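Local coordinates for protein AvmM (Streptomyces sp. NBRC 109436, PDB 7FE6) that catalyses macrocyclization by dehydration and Michael-type addition in the biosynthesis of alchivemycin A, at residues F43-Y47 with G59-V63; I64-R69 with F144-T149; E151-A157 with L182-R188; A157-D163 with F175-R181. All blocks are in the same frame, centred on the assembly; numbering follows the deposited sequence.

Interaction 1: F43-Y47 with G59-V63; sequences FSVFY and GLNLV
Y47 OH is hydrogen-bonded to T58 OG1, and this anchor lays the phenol end against the next residue along, G59. The hydroxyl stops 3.4 Å from G59 N, but at an angle too poor for a second bond, so the meeting is one of contact alone. Behind it, the ring passes the backbone and CB of L60, with Y47 CE1 3.9 Å from L60 CB, the two side chains lying antiparallel to one another. A chi1 of 58°, which tucks CG over the backbone near both N and C, sends the ring across to the facing strand. Were Y47 replaced by an alanine, T58 OG1 would probably lose its phenol partner and the place beside L60 CB would be left unfilled. These strands face each other across a beta sandwich: 40-49 belongs to one sheet and 57-66 to the other, their segment axes 8.2 Å apart and their directions at 130°. From V45 to F43 the side chains that meet are all apolar. V45 holds the middle, its CG1 branch 3.6 Å from L60 CD2 and 4.1 Å from L62 CD1, so one methyl touches both leucines. At the far end L62 CD2 meets the edge of the F43 ring, 4.2 Å from F43 CZ. On the other side of strand 40-49, S44 OG turns to the second subunit and is hydrogen-bonded to S186 O there.

Interaction 2: I64-R69 with F144-T149; sequences IWFSDR and FREGIT
F66 and F144 point at each other, closing one end of the beta sandwich where strand 57-66 runs out and the chain leaves strand 135-144. Their rings meet obliquely, planes at 40°, with F66 CZ 3.8 Å from F144 CE1. I64 CG2 sits at the edge of the same F144 ring, 3.8 Å from F144 CZ, and I148 CD1 comes to the edge of F66, 4.1 Å from F66 CE2. R69 covers the I148 side of this cluster. A bend at chi3 (-61°) turns its guanidinium so that I148 CG1 lies over one face, off toward the rim. R69 NH1 donates to T149 O over 2.9 Å in a bent bond (140°), the oxygen tilted out of the guanidinium plane. D71 fixes the other end of the group through a salt bridge with R69 NH2. The loop that presents I148 and T149 is shaped by a type II turn from R145 to I148, with G147 at its third position. Just beyond, the carboxylate of D68 clasps the chain: OD1 is hydrogen-bonded to S150 OG, and OD2 to E151 N.

Interaction 3: E151-A157 with L182-R188; sequences EHAGIFA and LQQASFR
A153 and F187 form the tight end of this antiparallel pairing. A153 CB lies over one face of the F187 ring in a CH-pi contact, 3.6 Å from F187 CZ, while the I155 and F187 side chains cross at about a right angle, I155 CG1 3.5 Å from F187 CE1. Both contacts lie on the inward side of the sandwich, with A157 and A185. Six backbone bonds in three hydrogen-bonded pairs, A153-F187, I155-A185 and A157-Q183, lock strands 153-162 and 178-189 together. On the face of F156 and Q184, the F156 end, next to L182, is partly exposed. F156 and Q184 run side by side, ring and amide planes 34° apart and F156 CE2 3.6 Å from Q184 CG. Q184 NE2 reaches along its own strand to S186 OG at 2.7 Å, and Q184 OE1 and S186 OG are hydrogen-bonded to S135 OG and T137 OG1, respectively, of the third subunit. At the corner of the chain, E151 bends at chi2 and returns to R188: R188 NH1 bonds E151 OE2 at 3.1 Å on the syn lone pair, almost in the guanidinium plane, and OE1 only weakly. Because R188 NE also salt-bridges E42 of the third subunit, two carboxylates probably share the arginine's charge.

Interaction 4: A157-D163 with F175-R181; sequences ALPGMLD and FGNVFGR
N177 folds its amide back over its own backbone (chi1 70°), which carries OD1 across to D163, and M161 curls at chi1 43° and again at chi2, which lays its thioether along V178 to G180. N177 OD1 accepts D163 N at 3.0 Å, on a lone pair and in the amide's carbonyl plane. With N177 cut back to alanine, D163 N would lose this acceptor and the chain leaving strand 153-162 is likely to be less firmly tied. M161 CG rests 3.5 Å from V178 CG2, and M161 SD packs against F179 C and G180 N. N177 and V178 both face M161, a classic beta bulge in the antiparallel pairing of strands 153-162 and 178-189: M161 O takes V178 N nearly straight on, and N177 N from above its carbonyl plane. M161 N returns a bond to V178 O at 2.9 Å, and P159 O accepts G180 N. F175 O lies 3.3 Å from G160 CA in a CA-H...O contact, and a beta carbon on G160 would clash with it; N61 ND2 also holds F175 O. The F175 ring turns an edge to G160 O, and F175 CZ lies 4.0 Å from L162 CG. On the face carrying F179, L158 CD1 packs 3.8 Å from F179 CB.

Strand 153-162 ties the set together. Interactions 3 and 4 share A157 and continue one pairing with strand 178-189, their centres 18 Å apart. The other edge of strand 153-162 meets strand 57-66, where the hydrogen bonds V63 N - F156 O (2.8 Å) and G59 O - G160 N (2.8 Å) join interaction 1 to 3 and to 4. Interaction 2 lies at the end away from interaction 4, 26 Å between centres, yet the hydrogen bond S67 OG - H152 O (2.7 Å) connects it to 3. Bound alchivemycin A is about 10 Å from the side chain of Y47, 12 Å from that of R181 and 13 Å from that of Q183. L182 O is hydrogen-bonded to R50 NH2 of the third subunit; R50 is a pocket residue.

Interaction 1: F43-Y47 with G59-V63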
loop_
_atom_site.group_PDB
_atom_site.type_symbol
_atom_site.label_atom_id
_atom_site.label_comp_id
_atom_site.label_asym_id
_atom_site.label_seq_id
_atom_site.Cartn_x
_atom_site.Cartn_y
_atom_site.Cartn_z
ATOM N N PHE A 43 -7.109 7.946 -9.047
ATOM C CA PHE A 43 -6.459 7.378 -7.874
ATOM C C PHE A 43 -5.950 8.528 -7.011
ATOM O O PHE A 43 -6.091 9.704 -7.354
ATOM C CB PHE A 43 -5.323 6.408 -8.239
ATOM C CG PHE A 43 -4.200 7.043 -9.017
ATOM C CD1 PHE A 43 -4.242 7.100 -10.408
ATOM C CD2 PHE A 43 -3.112 7.616 -8.362
ATOM C CE1 PHE A 43 -3.217 7.693 -11.125
ATOM C CE2 PHE A 43 -2.084 8.195 -9.075
ATOM C CZ PHE A 43 -2.144 8.237 -10.470
ATOM N N SER A 44 -5.424 8.191 -5.845
ATOM C CA SER A 44 -4.833 9.191 -4.993
ATOM C C SER A 44 -3.423 8.748 -4.640
ATOM O O SER A 44 -3.082 7.565 -4.692
ATOM C CB SER A 44 -5.678 9.486 -3.732
ATOM O OG SER A 44 -5.545 8.508 -2.721
ATOM N N VAL A 45 -2.586 9.732 -4.359
ATOM C CA VAL A 45 -1.207 9.499 -3.970
ATOM C C VAL A 45 -0.854 10.612 -2.994
ATOM O O VAL A 45 -1.299 11.754 -3.152
ATOM C CB VAL A 45 -0.277 9.443 -5.216
ATOM C CG1 VAL A 45 -0.538 10.626 -6.165
ATOM C CG2 VAL A 45 1.215 9.367 -4.835
ATOM N N PHE A 46 -0.081 10.285 -1.969
ATOM C CA PHE A 46 0.181 11.262 -0.931
ATOM C C PHE A 46 1.579 11.026 -0.387
ATOM O O PHE A 46 2.033 9.883 -0.303
ATOM C CB PHE A 46 -0.874 11.205 0.194
ATOM C CG PHE A 46 -1.431 9.815 0.481
ATOM C CD1 PHE A 46 -2.452 9.282 -0.300
ATOM C CD2 PHE A 46 -0.963 9.073 1.570
ATOM C CE1 PHE A 46 -2.964 8.018 -0.046
ATOM C CE2 PHE A 46 -1.472 7.803 1.848
ATOM C CZ PHE A 46 -2.485 7.271 1.042
ATOM N N TYR A 47 2.272 12.102 -0.039
ATOM C CA TYR A 47 3.596 11.963 0.549
ATOM C C TYR A 47 3.557 12.428 1.998
ATOM O O TYR A 47 2.872 13.403 2.325
ATOM C CB TYR A 47 4.661 12.704 -0.274
ATOM C CG TYR A 47 4.475 14.197 -0.497
ATOM C CD1 TYR A 47 3.707 14.675 -1.573
ATOM C CD2 TYR A 47 5.128 15.134 0.319
ATOM C CE1 TYR A 47 3.552 16.047 -1.808
ATOM C CE2 TYR A 47 4.984 16.505 0.099
ATOM C CZ TYR A 47 4.192 16.955 -0.973
ATOM O OH TYR A 47 4.049 18.298 -1.197
ATOM N N GLY A 59 6.662 19.441 -3.129
ATOM C CA GLY A 59 5.683 19.120 -4.151
ATOM C C GLY A 59 5.908 17.722 -4.681
ATOM O O GLY A 59 7.018 17.186 -4.619
ATOM N N LEU A 60 4.840 17.135 -5.215
ATOM C CA LEU A 60 4.888 15.770 -5.725
ATOM C C LEU A 60 5.295 15.726 -7.198
ATOM O O LEU A 60 4.829 16.525 -8.020
ATOM C CB LEU A 60 3.525 15.083 -5.573
ATOM C CG LEU A 60 3.506 13.642 -6.124
ATOM C CD1 LEU A 60 4.398 12.720 -5.302
ATOM C CD2 LEU A 60 2.118 13.055 -6.377
ATOM N N ASN A 61 6.139 14.754 -7.529
ATOM C CA ASN A 61 6.400 14.365 -8.906
ATOM C C ASN A 61 5.863 12.955 -9.135
ATOM O O ASN A 61 5.841 12.123 -8.218
ATOM C CB ASN A 61 7.900 14.427 -9.230
ATOM C CG ASN A 61 8.492 15.814 -8.986
ATOM O OD1 ASN A 61 8.238 16.755 -9.739
ATOM N ND2 ASN A 61 9.258 15.952 -7.900
ATOM N N LEU A 62 5.385 12.715 -10.359
ATOM C CA LEU A 62 4.805 11.445 -10.789
ATOM C C LEU A 62 5.501 11.022 -12.076
ATOM O O LEU A 62 5.635 11.829 -13.002
ATOM C CB LEU A 62 3.300 11.584 -11.023
ATOM C CG LEU A 62 2.321 10.513 -10.569
ATOM C CD1 LEU A 62 2.352 10.309 -9.062
ATOM C CD2 LEU A 62 0.961 10.959 -10.996
ATOM N N VAL A 63 5.984 9.786 -12.131
ATOM C CA VAL A 63 6.705 9.300 -13.302
ATOM C C VAL A 63 5.925 8.165 -13.940
ATOM O O VAL A 63 5.539 7.212 -13.261
ATOM C CB VAL A 63 8.127 8.843 -12.951
ATOM C CG1 VAL A 63 8.847 8.422 -14.200
ATOM C CG2 VAL A 63 8.870 9.968 -12.278
#

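Interaction 2: I64-R69 with F144-T149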
loop_
_atom_site.group_PDB
_atom_site.type_symbol
_atom_site.label_atom_id
_atom_site.label_comp_id
_atom_site.label_asym_id
_atom_site.label_seq_id
_atom_site.Cartn_x
_atom_site.Cartn_y
_atom_site.Cartn_z
ATOM N N ILE A 64 5.669 8.277 -15.239
ATOM C CA ILE A 64 5.034 7.204 -15.992
ATOM C C ILE A 64 6.099 6.559 -16.859
ATOM O O ILE A 64 6.840 7.260 -17.553
ATOM C CB ILE A 64 3.850 7.707 -16.828
ATOM C CG1 ILE A 64 2.835 8.401 -15.907
ATOM C CG2 ILE A 64 3.230 6.522 -17.575
ATOM C CD1 ILE A 64 1.592 8.889 -16.618
ATOM N N TRP A 65 6.204 5.237 -16.787
ATOM C CA TRP A 65 7.296 4.479 -17.382
ATOM C C TRP A 65 6.732 3.294 -18.150
ATOM O O TRP A 65 5.893 2.554 -17.627
ATOM C CB TRP A 65 8.277 3.997 -16.310
ATOM C CG TRP A 65 9.361 3.038 -16.803
ATOM C CD1 TRP A 65 10.336 3.299 -17.729
ATOM C CD2 TRP A 65 9.611 1.696 -16.330
ATOM N NE1 TRP A 65 11.156 2.194 -17.883
ATOM C CE2 TRP A 65 10.735 1.204 -17.033
ATOM C CE3 TRP A 65 8.983 0.863 -15.394
ATOM C CZ2 TRP A 65 11.243 -0.075 -16.830
ATOM C CZ3 TRP A 65 9.492 -0.408 -15.192
ATOM C CH2 TRP A 65 10.611 -0.863 -15.907
ATOM N N PHE A 66 7.177 3.127 -19.389
ATOM C CA PHE A 66 6.905 1.922 -20.169
ATOM C C PHE A 66 8.208 1.154 -20.326
ATOM O O PHE A 66 9.189 1.693 -20.842
ATOM C CB PHE A 66 6.317 2.251 -21.544
ATOM C CG PHE A 66 4.893 2.765 -21.510
ATOM C CD1 PHE A 66 4.198 2.875 -20.319
ATOM C CD2 PHE A 66 4.248 3.130 -22.691
ATOM C CE1 PHE A 66 2.888 3.347 -20.300
ATOM C CE2 PHE A 66 2.936 3.599 -22.674
ATOM C CZ PHE A 66 2.256 3.710 -21.473
ATOM N N SER A 67 8.215 -0.100 -19.889
ATOM C CA SER A 67 9.423 -0.900 -19.972
ATOM C C SER A 67 9.625 -1.524 -21.348
ATOM O O SER A 67 10.729 -2.006 -21.635
ATOM C CB SER A 67 9.382 -2.016 -18.937
ATOM O OG SER A 67 8.487 -3.011 -19.372
ATOM N N ASP A 68 8.583 -1.553 -22.188
ATOM C CA ASP A 68 8.572 -2.367 -23.399
ATOM C C ASP A 68 8.328 -1.553 -24.660
ATOM O O ASP A 68 7.953 -2.118 -25.692
ATOM C CB ASP A 68 7.530 -3.482 -23.272
ATOM C CG ASP A 68 6.141 -2.959 -22.941
ATOM O OD1 ASP A 68 6.016 -1.776 -22.557
ATOM O OD2 ASP A 68 5.171 -3.744 -23.038
ATOM N N ARG A 69 8.562 -0.247 -24.609
ATOM C CA ARG A 69 8.522 0.619 -25.776
ATOM C C ARG A 69 9.050 1.986 -25.375
ATOM O O ARG A 69 8.976 2.370 -24.203
ATOM C CB ARG A 69 7.107 0.720 -26.335
ATOM C CG ARG A 69 6.063 1.096 -25.315
ATOM C CD ARG A 69 4.689 0.807 -25.879
ATOM N NE ARG A 69 4.437 1.581 -27.092
ATOM C CZ ARG A 69 3.359 1.434 -27.853
ATOM N NH1 ARG A 69 2.434 0.538 -27.537
ATOM N NH2 ARG A 69 3.205 2.173 -28.938
ATOM N N PHE A 144 -4.900 7.120 -20.755
ATOM C CA PHE A 144 -4.045 6.989 -21.921
ATOM C C PHE A 144 -4.903 6.969 -23.169
ATOM O O PHE A 144 -6.039 6.488 -23.152
ATOM C CB PHE A 144 -3.199 5.731 -21.851
ATOM C CG PHE A 144 -2.217 5.746 -20.734
ATOM C CD1 PHE A 144 -0.943 6.285 -20.922
ATOM C CD2 PHE A 144 -2.563 5.257 -19.485
ATOM C CE1 PHE A 144 -0.029 6.307 -19.877
ATOM C CE2 PHE A 144 -1.655 5.280 -18.441
ATOM C CZ PHE A 144 -0.392 5.801 -18.634
ATOM N N ARG A 145 -4.363 7.515 -24.253
ATOM C CA ARG A 145 -5.127 7.516 -25.483
ATOM C C ARG A 145 -5.353 6.078 -25.934
ATOM O O ARG A 145 -4.556 5.180 -25.643
ATOM C CB ARG A 145 -4.406 8.324 -26.571
ATOM C CG ARG A 145 -3.078 7.731 -27.025
ATOM C CD ARG A 145 -2.478 8.527 -28.185
ATOM N NE ARG A 145 -1.281 7.896 -28.739
ATOM C CZ ARG A 145 -1.308 6.823 -29.522
ATOM N NH1 ARG A 145 -2.466 6.253 -29.831
ATOM N NH2 ARG A 145 -0.182 6.307 -29.993
ATOM N N GLU A 146 -6.474 5.861 -26.615
ATOM C CA GLU A 146 -6.748 4.566 -27.213
ATOM C C GLU A 146 -5.630 4.201 -28.176
ATOM O O GLU A 146 -5.020 5.067 -28.813
ATOM C CB GLU A 146 -8.078 4.614 -27.956
ATOM C CG GLU A 146 -9.287 4.532 -27.060
ATOM C CD GLU A 146 -10.590 4.660 -27.833
ATOM O OE1 GLU A 146 -10.545 4.622 -29.086
ATOM O OE2 GLU A 146 -11.658 4.770 -27.178
ATOM N N GLY A 147 -5.369 2.908 -28.301
ATOM C CA GLY A 147 -4.406 2.472 -29.279
ATOM C C GLY A 147 -2.968 2.457 -28.820
ATOM O O GLY A 147 -2.078 2.219 -29.645
ATOM N N ILE A 148 -2.697 2.747 -27.550
ATOM C CA ILE A 148 -1.359 2.578 -26.999
ATOM C C ILE A 148 -1.461 1.576 -25.858
ATOM O O ILE A 148 -2.418 1.611 -25.076
ATOM C CB ILE A 148 -0.744 3.928 -26.572
ATOM C CG1 ILE A 148 0.743 3.770 -26.237
ATOM C CG2 ILE A 148 -1.522 4.564 -25.421
ATOM C CD1 ILE A 148 1.513 5.103 -26.201
ATOM N N THR A 149 -0.530 0.622 -25.824
ATOM C CA THR A 149 -0.558 -0.454 -24.845
ATOM C C THR A 149 0.824 -0.655 -24.240
ATOM O O THR A 149 1.835 -0.176 -24.769
ATOM C CB THR A 149 -1.003 -1.784 -25.456
ATOM O OG1 THR A 149 -0.038 -2.207 -26.429
ATOM C CG2 THR A 149 -2.385 -1.655 -26.089
#

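Interaction 3: E151-A157 with L182-R188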
loop_
_atom_site.group_PDB
_atom_site.type_symbol
_atom_site.label_atom_id
_atom_site.label_comp_id
_atom_site.label_asym_id
_atom_site.label_seq_id
_atom_site.Cartn_x
_atom_site.Cartn_y
_atom_site.Cartn_z
ATOM N N GLU A 151 2.819 -3.907 -21.639
ATOM C CA GLU A 151 2.688 -5.116 -20.852
ATOM C C GLU A 151 3.498 -5.098 -19.556
ATOM O O GLU A 151 3.394 -6.035 -18.755
ATOM C CB GLU A 151 3.024 -6.313 -21.737
ATOM C CG GLU A 151 1.867 -6.521 -22.711
ATOM C CD GLU A 151 0.559 -6.699 -21.926
ATOM O OE1 GLU A 151 0.511 -7.695 -21.145
ATOM O OE2 GLU A 151 -0.355 -5.822 -22.002
ATOM N N HIS A 152 4.281 -4.052 -19.319
ATOM C CA HIS A 152 4.862 -3.843 -18.000
ATOM C C HIS A 152 5.235 -2.372 -17.879
ATOM O O HIS A 152 6.187 -1.907 -18.518
ATOM C CB HIS A 152 6.067 -4.746 -17.743
ATOM C CG HIS A 152 6.810 -4.388 -16.492
ATOM N ND1 HIS A 152 6.211 -4.381 -15.247
ATOM C CD2 HIS A 152 8.083 -3.962 -16.298
ATOM C CE1 HIS A 152 7.094 -4.000 -14.340
ATOM N NE2 HIS A 152 8.237 -3.739 -14.951
ATOM N N ALA A 153 4.502 -1.663 -17.028
ATOM C CA ALA A 153 4.616 -0.230 -16.877
ATOM C C ALA A 153 4.505 0.077 -15.397
ATOM O O ALA A 153 4.094 -0.767 -14.591
ATOM C CB ALA A 153 3.527 0.501 -17.674
ATOM N N GLY A 154 4.842 1.303 -15.036
ATOM C CA GLY A 154 4.709 1.710 -13.652
ATOM C C GLY A 154 4.357 3.171 -13.565
ATOM O O GLY A 154 4.739 3.981 -14.423
ATOM N N ILE A 155 3.603 3.509 -12.523
ATOM C CA ILE A 155 3.517 4.884 -12.054
ATOM C C ILE A 155 4.406 4.980 -10.824
ATOM O O ILE A 155 4.322 4.138 -9.915
ATOM C CB ILE A 155 2.072 5.285 -11.739
ATOM C CG1 ILE A 155 1.177 4.982 -12.936
ATOM C CG2 ILE A 155 2.007 6.759 -11.428
ATOM C CD1 ILE A 155 -0.319 5.179 -12.679
ATOM N N PHE A 156 5.244 6.003 -10.781
ATOM C CA PHE A 156 6.171 6.181 -9.677
ATOM C C PHE A 156 5.942 7.523 -9.006
ATOM O O PHE A 156 5.727 8.537 -9.678
ATOM C CB PHE A 156 7.620 6.103 -10.120
ATOM C CG PHE A 156 8.038 4.755 -10.634
ATOM C CD1 PHE A 156 7.704 4.354 -11.937
ATOM C CD2 PHE A 156 8.787 3.894 -9.822
ATOM C CE1 PHE A 156 8.110 3.140 -12.425
ATOM C CE2 PHE A 156 9.188 2.664 -10.289
ATOM C CZ PHE A 156 8.851 2.281 -11.605
ATOM N N ALA A 157 5.941 7.507 -7.676
ATOM C CA ALA A 157 5.789 8.713 -6.880
ATOM C C ALA A 157 7.159 9.153 -6.388
ATOM O O ALA A 157 7.859 8.391 -5.713
ATOM C CB ALA A 157 4.834 8.469 -5.715
ATOM N N LEU A 182 11.258 6.766 -3.519
ATOM C CA LEU A 182 10.425 6.429 -4.663
ATOM C C LEU A 182 9.436 5.328 -4.305
ATOM O O LEU A 182 9.815 4.321 -3.708
ATOM C CB LEU A 182 11.297 5.973 -5.826
ATOM C CG LEU A 182 10.704 5.889 -7.235
ATOM C CD1 LEU A 182 10.200 7.239 -7.722
ATOM C CD2 LEU A 182 11.774 5.384 -8.191
ATOM N N GLN A 183 8.180 5.498 -4.716
ATOM C CA GLN A 183 7.150 4.481 -4.562
ATOM C C GLN A 183 6.593 4.080 -5.927
ATOM O O GLN A 183 6.356 4.927 -6.799
ATOM C CB GLN A 183 6.001 4.973 -3.685
ATOM C CG GLN A 183 5.125 3.846 -3.143
ATOM C CD GLN A 183 5.864 3.024 -2.089
ATOM O OE1 GLN A 183 6.833 3.490 -1.503
ATOM N NE2 GLN A 183 5.423 1.799 -1.863
ATOM N N GLN A 184 6.345 2.790 -6.091
ATOM C CA GLN A 184 6.022 2.201 -7.380
ATOM C C GLN A 184 4.593 1.694 -7.358
ATOM O O GLN A 184 4.079 1.278 -6.318
ATOM C CB GLN A 184 6.995 1.050 -7.697
ATOM C CG GLN A 184 6.804 0.308 -9.019
ATOM C CD GLN A 184 7.919 -0.714 -9.283
ATOM O OE1 GLN A 184 8.947 -0.710 -8.618
ATOM N NE2 GLN A 184 7.684 -1.620 -10.209
ATOM N N ALA A 185 3.950 1.747 -8.514
ATOM C CA ALA A 185 2.715 1.016 -8.753
ATOM C C ALA A 185 2.857 0.402 -10.137
ATOM O O ALA A 185 2.899 1.136 -11.133
ATOM C CB ALA A 185 1.501 1.935 -8.658
ATOM N N SER A 186 2.973 -0.929 -10.201
ATOM C CA SER A 186 3.107 -1.626 -11.477
ATOM C C SER A 186 1.745 -1.971 -12.048
ATOM O O SER A 186 0.834 -2.358 -11.327
ATOM C CB SER A 186 3.923 -2.904 -11.329
ATOM O OG SER A 186 5.254 -2.606 -10.974
ATOM N N PHE A 187 1.617 -1.865 -13.354
ATOM C CA PHE A 187 0.329 -2.113 -13.975
ATOM C C PHE A 187 0.580 -2.568 -15.400
ATOM O O PHE A 187 1.720 -2.613 -15.860
ATOM C CB PHE A 187 -0.561 -0.857 -13.912
ATOM C CG PHE A 187 -0.068 0.286 -14.762
ATOM C CD1 PHE A 187 0.921 1.134 -14.298
ATOM C CD2 PHE A 187 -0.626 0.529 -16.022
ATOM C CE1 PHE A 187 1.369 2.197 -15.085
ATOM C CE2 PHE A 187 -0.189 1.566 -16.810
ATOM C CZ PHE A 187 0.810 2.412 -16.345
ATOM N N ARG A 188 -0.482 -3.005 -16.059
ATOM C CA ARG A 188 -0.492 -3.185 -17.497
ATOM C C ARG A 188 -1.483 -2.202 -18.099
ATOM O O ARG A 188 -2.518 -1.893 -17.494
ATOM C CB ARG A 188 -0.871 -4.612 -17.879
ATOM C CG ARG A 188 0.193 -5.646 -17.578
ATOM C CD ARG A 188 -0.151 -6.943 -18.271
ATOM N NE ARG A 188 -1.503 -7.391 -17.937
ATOM C CZ ARG A 188 -2.559 -7.285 -18.747
ATOM N NH1 ARG A 188 -2.428 -6.747 -19.959
ATOM N NH2 ARG A 188 -3.749 -7.720 -18.348
#

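Interaction 4: A157-D163 with F175-R181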
loop_
_atom_site.group_PDB
_atom_site.type_symbol
_atom_site.label_atom_id
_atom_site.label_comp_id
_atom_site.label_asym_id
_atom_site.label_seq_id
_atom_site.Cartn_x
_atom_site.Cartn_y
_atom_site.Cartn_z
ATOM N N ALA A 157 5.941 7.507 -7.676
ATOM C CA ALA A 157 5.789 8.713 -6.880
ATOM C C ALA A 157 7.159 9.153 -6.388
ATOM O O ALA A 157 7.859 8.391 -5.713
ATOM C CB ALA A 157 4.834 8.469 -5.715
ATOM N N LEU A 158 7.537 10.382 -6.719
ATOM C CA LEU A 158 8.840 10.925 -6.342
ATOM C C LEU A 158 8.585 12.233 -5.613
ATOM O O LEU A 158 8.427 13.287 -6.258
ATOM C CB LEU A 158 9.733 11.153 -7.560
ATOM C CG LEU A 158 11.056 11.881 -7.285
ATOM C CD1 LEU A 158 12.049 11.007 -6.489
ATOM C CD2 LEU A 158 11.660 12.406 -8.577
ATOM N N PRO A 159 8.526 12.209 -4.281
ATOM C CA PRO A 159 8.356 13.459 -3.528
ATOM C C PRO A 159 9.565 14.372 -3.711
ATOM O O PRO A 159 10.712 13.941 -3.590
ATOM C CB PRO A 159 8.207 12.980 -2.081
ATOM C CG PRO A 159 7.850 11.520 -2.197
ATOM C CD PRO A 159 8.574 11.037 -3.400
ATOM N N GLY A 160 9.302 15.631 -4.047
ATOM C CA GLY A 160 10.339 16.653 -4.165
ATOM C C GLY A 160 10.261 17.672 -3.041
ATOM O O GLY A 160 9.173 18.133 -2.672
ATOM N N MET A 161 11.419 17.997 -2.476
ATOM C CA MET A 161 11.479 19.038 -1.470
ATOM C C MET A 161 12.654 19.968 -1.735
ATOM O O MET A 161 13.644 19.613 -2.382
ATOM C CB MET A 161 11.565 18.471 -0.047
ATOM C CG MET A 161 12.523 17.294 0.133
ATOM S SD MET A 161 11.787 15.667 -0.175
ATOM C CE MET A 161 10.069 16.083 -0.293
ATOM N N LEU A 162 12.507 21.173 -1.203
ATOM C CA LEU A 162 13.550 22.183 -1.157
ATOM C C LEU A 162 14.168 22.077 0.231
ATOM O O LEU A 162 13.497 22.325 1.238
ATOM C CB LEU A 162 12.956 23.563 -1.436
ATOM C CG LEU A 162 12.383 23.738 -2.852
ATOM C CD1 LEU A 162 11.839 25.132 -3.067
ATOM C CD2 LEU A 162 13.454 23.453 -3.884
ATOM N N ASP A 163 15.434 21.658 0.278
ATOM C CA ASP A 163 16.165 21.555 1.537
ATOM C C ASP A 163 16.127 22.860 2.334
ATOM O O ASP A 163 15.712 22.883 3.499
ATOM C CB ASP A 163 17.611 21.145 1.252
ATOM C CG ASP A 163 18.412 20.956 2.515
ATOM O OD1 ASP A 163 18.151 19.955 3.229
ATOM O OD2 ASP A 163 19.286 21.815 2.798
ATOM N N PHE A 175 9.657 19.441 -9.376
ATOM C CA PHE A 175 9.760 20.184 -8.124
ATOM C C PHE A 175 10.815 19.567 -7.213
ATOM O O PHE A 175 10.798 18.358 -6.962
ATOM C CB PHE A 175 8.424 20.237 -7.383
ATOM C CG PHE A 175 8.466 21.129 -6.176
ATOM C CD1 PHE A 175 8.917 20.648 -4.953
ATOM C CD2 PHE A 175 8.126 22.478 -6.287
ATOM C CE1 PHE A 175 9.004 21.486 -3.851
ATOM C CE2 PHE A 175 8.198 23.323 -5.188
ATOM C CZ PHE A 175 8.631 22.825 -3.963
ATOM N N GLY A 176 11.734 20.410 -6.723
ATOM C CA GLY A 176 12.637 20.014 -5.658
ATOM C C GLY A 176 14.111 20.024 -6.012
ATOM O O GLY A 176 14.481 19.937 -7.191
ATOM N N ASN A 177 14.963 20.195 -4.999
ATOM C CA ASN A 177 16.394 19.983 -5.155
ATOM C C ASN A 177 16.889 18.749 -4.421
ATOM O O ASN A 177 17.950 18.228 -4.767
ATOM C CB ASN A 177 17.181 21.226 -4.694
ATOM C CG ASN A 177 17.126 21.430 -3.197
ATOM O OD1 ASN A 177 16.144 21.062 -2.547
ATOM N ND2 ASN A 177 18.158 22.058 -2.643
ATOM N N VAL A 178 16.158 18.279 -3.417
ATOM C CA VAL A 178 16.373 16.964 -2.834
ATOM C C VAL A 178 15.045 16.221 -2.894
ATOM O O VAL A 178 13.983 16.824 -3.076
ATOM C CB VAL A 178 16.911 17.044 -1.398
ATOM C CG1 VAL A 178 18.262 17.763 -1.391
ATOM C CG2 VAL A 178 15.912 17.759 -0.518
ATOM N N PHE A 179 15.107 14.895 -2.731
ATOM C CA PHE A 179 13.952 14.064 -3.058
ATOM C C PHE A 179 13.685 13.020 -1.980
ATOM O O PHE A 179 14.517 12.748 -1.113
ATOM C CB PHE A 179 14.138 13.391 -4.428
ATOM C CG PHE A 179 14.339 14.368 -5.539
ATOM C CD1 PHE A 179 13.255 14.949 -6.168
ATOM C CD2 PHE A 179 15.618 14.755 -5.916
ATOM C CE1 PHE A 179 13.445 15.880 -7.184
ATOM C CE2 PHE A 179 15.821 15.692 -6.919
ATOM C CZ PHE A 179 14.734 16.255 -7.558
ATOM N N GLY A 180 12.481 12.452 -2.035
ATOM C CA GLY A 180 12.063 11.427 -1.110
ATOM C C GLY A 180 12.207 10.028 -1.681
ATOM O O GLY A 180 12.824 9.798 -2.723
ATOM N N ARG A 181 11.619 9.078 -0.962
ATOM C CA ARG A 181 11.693 7.662 -1.300
ATOM C C ARG A 181 10.738 7.345 -2.445
ATOM O O ARG A 181 9.547 7.653 -2.365
ATOM C CB ARG A 181 11.348 6.822 -0.070
ATOM C CG ARG A 181 11.679 5.349 -0.199
ATOM C CD ARG A 181 11.198 4.563 0.983
ATOM N NE ARG A 181 9.769 4.291 0.930
ATOM C CZ ARG A 181 9.168 3.289 1.580
ATOM N NH1 ARG A 181 9.881 2.451 2.335
ATOM N NH2 ARG A 181 7.851 3.113 1.472
#